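Local coordinates for outer membrane protein YopM (Yersinia pestis, PDB 1JL5) that acts as a leucine-rich-repeat effector that probably alters host cell physiology to favour bacterial survival, and that assembles into a hollow tetrameric cylinder, at residues A[96-101]-A[116-121]; A[137-142]-A[157-162]. All blocks are in the same frame, centred on the assembly; numbering follows the deposited sequence.

Contact 1: A[96-101]-A[116-121]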
loop_
_atom_site.group_PDB
_atom_site.type_symbol
_atom_site.label_atom_id
_atom_site.label_comp_id
_atom_site.label_asym_id
_atom_site.label_seq_id
_atom_site.Cartn_x
_atom_site.Cartn_y
_atom_site.Cartn_z
ATOM N N LEU A 96 -16.504 23.363 -27.889
ATOM C CA LEU A 96 -15.265 23.898 -27.363
ATOM C C LEU A 96 -14.713 22.900 -26.366
ATOM O O LEU A 96 -15.298 22.674 -25.311
ATOM C CB LEU A 96 -15.483 25.229 -26.651
ATOM C CG LEU A 96 -14.236 25.693 -25.889
ATOM C CD1 LEU A 96 -13.069 25.860 -26.861
ATOM C CD2 LEU A 96 -14.525 26.994 -25.164
ATOM N N VAL A 97 -13.593 22.289 -26.716
ATOM C CA VAL A 97 -12.947 21.342 -25.831
ATOM C C VAL A 97 -11.635 21.996 -25.431
ATOM O O VAL A 97 -10.682 22.026 -26.206
ATOM C CB VAL A 97 -12.671 20.005 -26.543
ATOM C CG1 VAL A 97 -12.058 19.016 -25.566
ATOM C CG2 VAL A 97 -13.967 19.451 -27.119
ATOM N N ALA A 98 -11.605 22.551 -24.227
ATOM C CA ALA A 98 -10.412 23.211 -23.721
ATOM C C ALA A 98 -10.122 22.642 -22.346
ATOM O O ALA A 98 -9.809 23.364 -21.401
ATOM C CB ALA A 98 -10.639 24.713 -23.641
ATOM N N SER A 99 -10.237 21.328 -22.246
ATOM C CA SER A 99 -9.995 20.640 -20.995
ATOM C C SER A 99 -8.534 20.750 -20.610
ATOM O O SER A 99 -7.665 20.938 -21.460
ATOM C CB SER A 99 -10.359 19.164 -21.134
ATOM O OG SER A 99 -11.646 19.022 -21.704
ATOM N N CYS A 100 -8.277 20.639 -19.316
ATOM C CA CYS A 100 -6.925 20.673 -18.794
ATOM C C CYS A 100 -6.087 21.862 -19.223
ATOM O O CYS A 100 -5.078 21.715 -19.899
ATOM C CB CYS A 100 -6.214 19.376 -19.165
ATOM S SG CYS A 100 -7.119 17.915 -18.604
ATOM N N ASN A 101 -6.520 23.044 -18.825
ATOM C CA ASN A 101 -5.788 24.257 -19.111
ATOM C C ASN A 101 -5.853 25.004 -17.799
ATOM O O ASN A 101 -6.211 24.416 -16.780
ATOM C CB ASN A 101 -6.453 25.043 -20.242
ATOM C CG ASN A 101 -6.194 24.427 -21.605
ATOM O OD1 ASN A 101 -5.055 24.383 -22.070
ATOM N ND2 ASN A 101 -7.247 23.939 -22.246
ATOM N N LEU A 116 -19.530 22.380 -24.462
ATOM C CA LEU A 116 -18.485 23.112 -23.770
ATOM C C LEU A 116 -17.782 22.154 -22.823
ATOM O O LEU A 116 -18.345 21.764 -21.803
ATOM C CB LEU A 116 -19.074 24.273 -22.970
ATOM C CG LEU A 116 -18.060 25.004 -22.089
ATOM C CD1 LEU A 116 -16.968 25.614 -22.970
ATOM C CD2 LEU A 116 -18.758 26.075 -21.276
ATOM N N LEU A 117 -16.562 21.762 -23.176
ATOM C CA LEU A 117 -15.764 20.858 -22.357
ATOM C C LEU A 117 -14.518 21.584 -21.902
ATOM O O LEU A 117 -13.509 21.597 -22.600
ATOM C CB LEU A 117 -15.344 19.616 -23.141
ATOM C CG LEU A 117 -16.274 18.406 -23.149
ATOM C CD1 LEU A 117 -17.551 18.737 -23.892
ATOM C CD2 LEU A 117 -15.554 17.229 -23.801
ATOM N N VAL A 118 -14.596 22.190 -20.730
ATOM C CA VAL A 118 -13.473 22.922 -20.186
ATOM C C VAL A 118 -13.173 22.404 -18.795
ATOM O O VAL A 118 -12.870 23.161 -17.877
ATOM C CB VAL A 118 -13.779 24.427 -20.136
ATOM C CG1 VAL A 118 -13.853 24.976 -21.552
ATOM C CG2 VAL A 118 -15.091 24.664 -19.412
ATOM N N ASP A 119 -13.279 21.092 -18.645
ATOM C CA ASP A 119 -12.997 20.461 -17.371
ATOM C C ASP A 119 -11.523 20.690 -17.095
ATOM O O ASP A 119 -10.737 20.910 -18.019
ATOM C CB ASP A 119 -13.259 18.966 -17.457
ATOM C CG ASP A 119 -12.514 18.326 -18.598
ATOM O OD1 ASP A 119 -12.905 18.580 -19.757
ATOM O OD2 ASP A 119 -11.533 17.590 -18.349
ATOM N N ASN A 120 -11.151 20.643 -15.822
ATOM C CA ASN A 120 -9.764 20.824 -15.443
ATOM C C ASN A 120 -9.207 22.162 -15.892
ATOM O O ASN A 120 -8.302 22.248 -16.717
ATOM C CB ASN A 120 -8.934 19.678 -16.003
ATOM C CG ASN A 120 -9.331 18.351 -15.408
ATOM O OD1 ASN A 120 -9.013 18.063 -14.257
ATOM N ND2 ASN A 120 -10.054 17.546 -16.176
ATOM N N ASN A 121 -9.792 23.206 -15.335
ATOM C CA ASN A 121 -9.373 24.561 -15.593
ATOM C C ASN A 121 -9.547 25.253 -14.266
ATOM O O ASN A 121 -9.803 24.595 -13.265
ATOM C CB ASN A 121 -10.235 25.192 -16.683
ATOM C CG ASN A 121 -9.758 24.819 -18.062
ATOM O OD1 ASN A 121 -8.645 25.159 -18.443
ATOM N ND2 ASN A 121 -10.586 24.105 -18.812
#

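Contact 2: A[137-142]-A[157-162]. With CA (calcium ion), chain D.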
loop_
_atom_site.group_PDB
_atom_site.type_symbol
_atom_site.label_atom_id
_atom_site.label_comp_id
_atom_site.label_asym_id
_atom_site.label_seq_id
_atom_site.Cartn_x
_atom_site.Cartn_y
_atom_site.Cartn_z
ATOM N N GLY A 137 -19.398 20.576 -19.872
ATOM C CA GLY A 137 -18.341 19.872 -19.173
ATOM C C GLY A 137 -17.415 20.870 -18.519
ATOM O O GLY A 137 -16.521 21.416 -19.167
ATOM N N VAL A 138 -17.630 21.113 -17.232
ATOM C CA VAL A 138 -16.816 22.061 -16.485
ATOM C C VAL A 138 -16.322 21.436 -15.192
ATOM O O VAL A 138 -16.119 22.120 -14.190
ATOM C CB VAL A 138 -17.621 23.316 -16.143
ATOM C CG1 VAL A 138 -18.002 24.054 -17.415
ATOM C CG2 VAL A 138 -18.869 22.920 -15.375
ATOM N N SER A 139 -16.134 20.127 -15.213
ATOM C CA SER A 139 -15.667 19.448 -14.025
ATOM C C SER A 139 -14.254 19.914 -13.731
ATOM O O SER A 139 -13.569 20.446 -14.606
ATOM C CB SER A 139 -15.669 17.935 -14.233
ATOM O OG SER A 139 -14.711 17.567 -15.204
ATOM N N ASN A 140 -13.830 19.725 -12.489
ATOM C CA ASN A 140 -12.489 20.095 -12.096
ATOM C C ASN A 140 -12.168 21.541 -12.408
ATOM O O ASN A 140 -11.245 21.854 -13.156
ATOM C CB ASN A 140 -11.492 19.173 -12.777
ATOM C CG ASN A 140 -11.719 17.731 -12.412
ATOM O OD1 ASN A 140 -11.732 17.382 -11.237
ATOM N ND2 ASN A 140 -11.907 16.882 -13.415
ATOM N N ASN A 141 -12.961 22.421 -11.829
ATOM C CA ASN A 141 -12.759 23.838 -11.986
ATOM C C ASN A 141 -12.970 24.407 -10.610
ATOM O O ASN A 141 -12.925 23.674 -9.626
ATOM C CB ASN A 141 -13.745 24.411 -13.002
ATOM C CG ASN A 141 -13.209 24.340 -14.412
ATOM O OD1 ASN A 141 -12.314 25.098 -14.775
ATOM N ND2 ASN A 141 -13.730 23.415 -15.207
ATOM N N GLN A 142 -13.192 25.707 -10.530
ATOM C CA GLN A 142 -13.392 26.334 -9.241
ATOM C C GLN A 142 -14.709 27.062 -9.263
ATOM O O GLN A 142 -14.868 28.101 -8.629
ATOM C CB GLN A 142 -12.247 27.303 -8.961
ATOM C CG GLN A 142 -10.912 26.611 -8.783
ATOM C CD GLN A 142 -9.749 27.569 -8.879
ATOM O OE1 GLN A 142 -9.718 28.595 -8.203
ATOM N NE2 GLN A 142 -8.784 27.240 -9.729
ATOM N N ILE A 157 -26.158 17.131 -20.912
ATOM C CA ILE A 157 -25.136 16.698 -19.977
ATOM C C ILE A 157 -24.504 17.869 -19.243
ATOM O O ILE A 157 -23.989 18.798 -19.857
ATOM C CB ILE A 157 -24.002 15.913 -20.685
ATOM C CG1 ILE A 157 -24.537 14.606 -21.269
ATOM C CG2 ILE A 157 -22.889 15.603 -19.696
ATOM C CD1 ILE A 157 -25.275 14.776 -22.551
ATOM N N ILE A 158 -24.569 17.825 -17.920
ATOM C CA ILE A 158 -23.962 18.847 -17.094
ATOM C C ILE A 158 -22.952 18.118 -16.234
ATOM O O ILE A 158 -23.311 17.266 -15.419
ATOM C CB ILE A 158 -24.961 19.548 -16.142
ATOM C CG1 ILE A 158 -25.819 20.562 -16.899
ATOM C CG2 ILE A 158 -24.195 20.279 -15.042
ATOM C CD1 ILE A 158 -26.628 19.964 -17.998
ATOM N N ASP A 159 -21.684 18.431 -16.438
ATOM C CA ASP A 159 -20.641 17.832 -15.641
ATOM C C ASP A 159 -19.946 18.977 -14.938
ATOM O O ASP A 159 -19.105 19.654 -15.522
ATOM C CB ASP A 159 -19.638 17.086 -16.511
ATOM C CG ASP A 159 -18.564 16.411 -15.692
ATOM O OD1 ASP A 159 -18.550 16.604 -14.455
ATOM O OD2 ASP A 159 -17.737 15.688 -16.277
ATOM N N VAL A 160 -20.333 19.211 -13.693
ATOM C CA VAL A 160 -19.734 20.263 -12.896
ATOM C C VAL A 160 -19.042 19.591 -11.724
ATOM O O VAL A 160 -18.821 20.193 -10.678
ATOM C CB VAL A 160 -20.788 21.236 -12.378
ATOM C CG1 VAL A 160 -21.461 21.927 -13.553
ATOM C CG2 VAL A 160 -21.806 20.493 -11.534
ATOM N N ASP A 161 -18.715 18.320 -11.916
ATOM C CA ASP A 161 -18.038 17.554 -10.894
ATOM C C ASP A 161 -16.752 18.256 -10.495
ATOM O O ASP A 161 -16.115 18.921 -11.304
ATOM C CB ASP A 161 -17.725 16.147 -11.407
ATOM C CG ASP A 161 -16.803 15.380 -10.477
ATOM O OD1 ASP A 161 -15.594 15.697 -10.443
ATOM O OD2 ASP A 161 -17.286 14.465 -9.774
ATOM N N ASN A 162 -16.394 18.118 -9.229
ATOM C CA ASN A 162 -15.177 18.703 -8.707
ATOM C C ASN A 162 -15.077 20.205 -8.939
ATOM O O ASN A 162 -14.268 20.690 -9.730
ATOM C CB ASN A 162 -13.968 18.003 -9.318
ATOM C CG ASN A 162 -12.763 18.049 -8.414
ATOM O OD1 ASN A 162 -12.466 19.080 -7.811
ATOM N ND2 ASN A 162 -12.053 16.930 -8.313
HETATM CA CA CA D . -11.984 19.430 -5.441
HETATM O O HOH W 1 -9.511 18.058 -5.082
HETATM O O HOH W 2 -10.621 21.176 -6.596
HETATM O O HOH W 3 -14.254 20.109 -5.453
#

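Contact 1: A[96-101]-A[116-121]
Asn121 sends its amide N-H across to Ala98 of the preceding turn, ND2 lying 2.8 Å from Ala98 O in an almost straight bond (178°) with the acceptor in the plane of the amide. The same oxygen is gripped from the other face of its peptide plane by Asn101 ND2, whose N-H stands above the carbonyl. Asn121 ND2 repeats that local bond on its own turn, 2.6 Å from Val118 O. The two asparagines lie side by side, pointing the same way, with amide planes 15° apart. Asn101 continues the series backward, its ND2 to Leu78 O and its OD1 to the backbone N of Leu81 and Leu83. This is the asparagine ladder of a leucine-rich-repeat solenoid, in which inward-facing amides satisfy buried backbone carbonyls where the chain leaves each short parallel strand.

Ahead of the ladder, Leu117 N to Leu96 O and Ala98 N to Leu117 O join the strands. Leu96 and Leu116 both hold CG anti to the backbone N, and they run alongside each other with Leu96 CD2 3.6 Å from Leu116 CD1. Val118 CG1 packs against Ala98 CB at 3.8 Å and comes near Leu96 CD2. Away from this apolar row, Ser99 OG hydrogen-bonds to Asp119 OD1; the modelled 2.4 Å is too short for its length to be relied on. The other carboxylate oxygen, OD2, accepts from Asn120 ND2 on its anti side. Cys100 lays SG against Asn120 CB at 3.6 Å, while Cys100 N and Asn101 N bond to Asp119 O and Asn120 O.

Contact 2: A[137-142]-A[157-162]
Ser139 and Asp159 meet beside the end of the strand, where the serine presents carbon to the carboxylate: Ser139 CB is 3.2 Å from Asp159 OD1, whereas OG stays 3.7 Å from OD2. Asp159 holds CG anti to its backbone N (chi1 -178°), and its OD1 accepts the backbone N-H of Asp161 at 3.1 Å, closing an Asx turn that fixes the carboxylate as the chain leaves the strand. Gly137 pairs with Asp159 in a parallel bridge, and Val138 N bonds to Asp159 O at 2.7 Å.

On the inner side Val138 and Val160 run alongside each other with nearly the same first torsion. Val138 CG2 meets Val160 CG1 at 3.3 Å, tighter than usual van der Waals contact. Asn141 turns ND2 back over Val138 O at 2.9 Å, above the carbonyl plane; ND2 also bonds to Val118 O of the preceding turn, and Asn163 ND2 is a second donor to Val138 O.

Asn140 and Asn162 cross with their amide planes 57° apart, Asn140 OD1 coming to 3.0 Å from Asn162 CB. Asn162 has CG anti to its backbone N (chi1 -153°), and its OD1 binds a calcium ion at 2.4 Å, with two waters close by and a third more distant. Glu380 of a second subunit packs against Asn162. Between the backbones, Asn141 N bonds to Asn162 O. Aliphatic side chains stacked turn on turn, with an inward asparagine bonding to the carbonyls of its own and the neighbouring turn, mark consecutive leucine-rich repeats, here with a calcium ion bound through Asn162 OD1.

In the fold
Contacts 1 and 2 follow one another along the chain, the first closing before the second opens, with centres about 9 Å apart. Contact 1 joins LRR 2 to LRR 3 and contact 2 joins LRR 4 to LRR 5, so together they sample four successive turns of one solenoid. Strands 95-97, 115-117, 135-137 and 157-159 lie parallel and adjacent in the order of the sequence. The seam between the contacts is itself closed: Gly137 N lies 2.5 Å from Leu116 O and Val118 N 2.6 Å from Gly137 O, both probable hydrogen bonds. Repeat-to-repeat pairing thus runs without a break through this part of the subunit, whose four copies form a hollow cylinder.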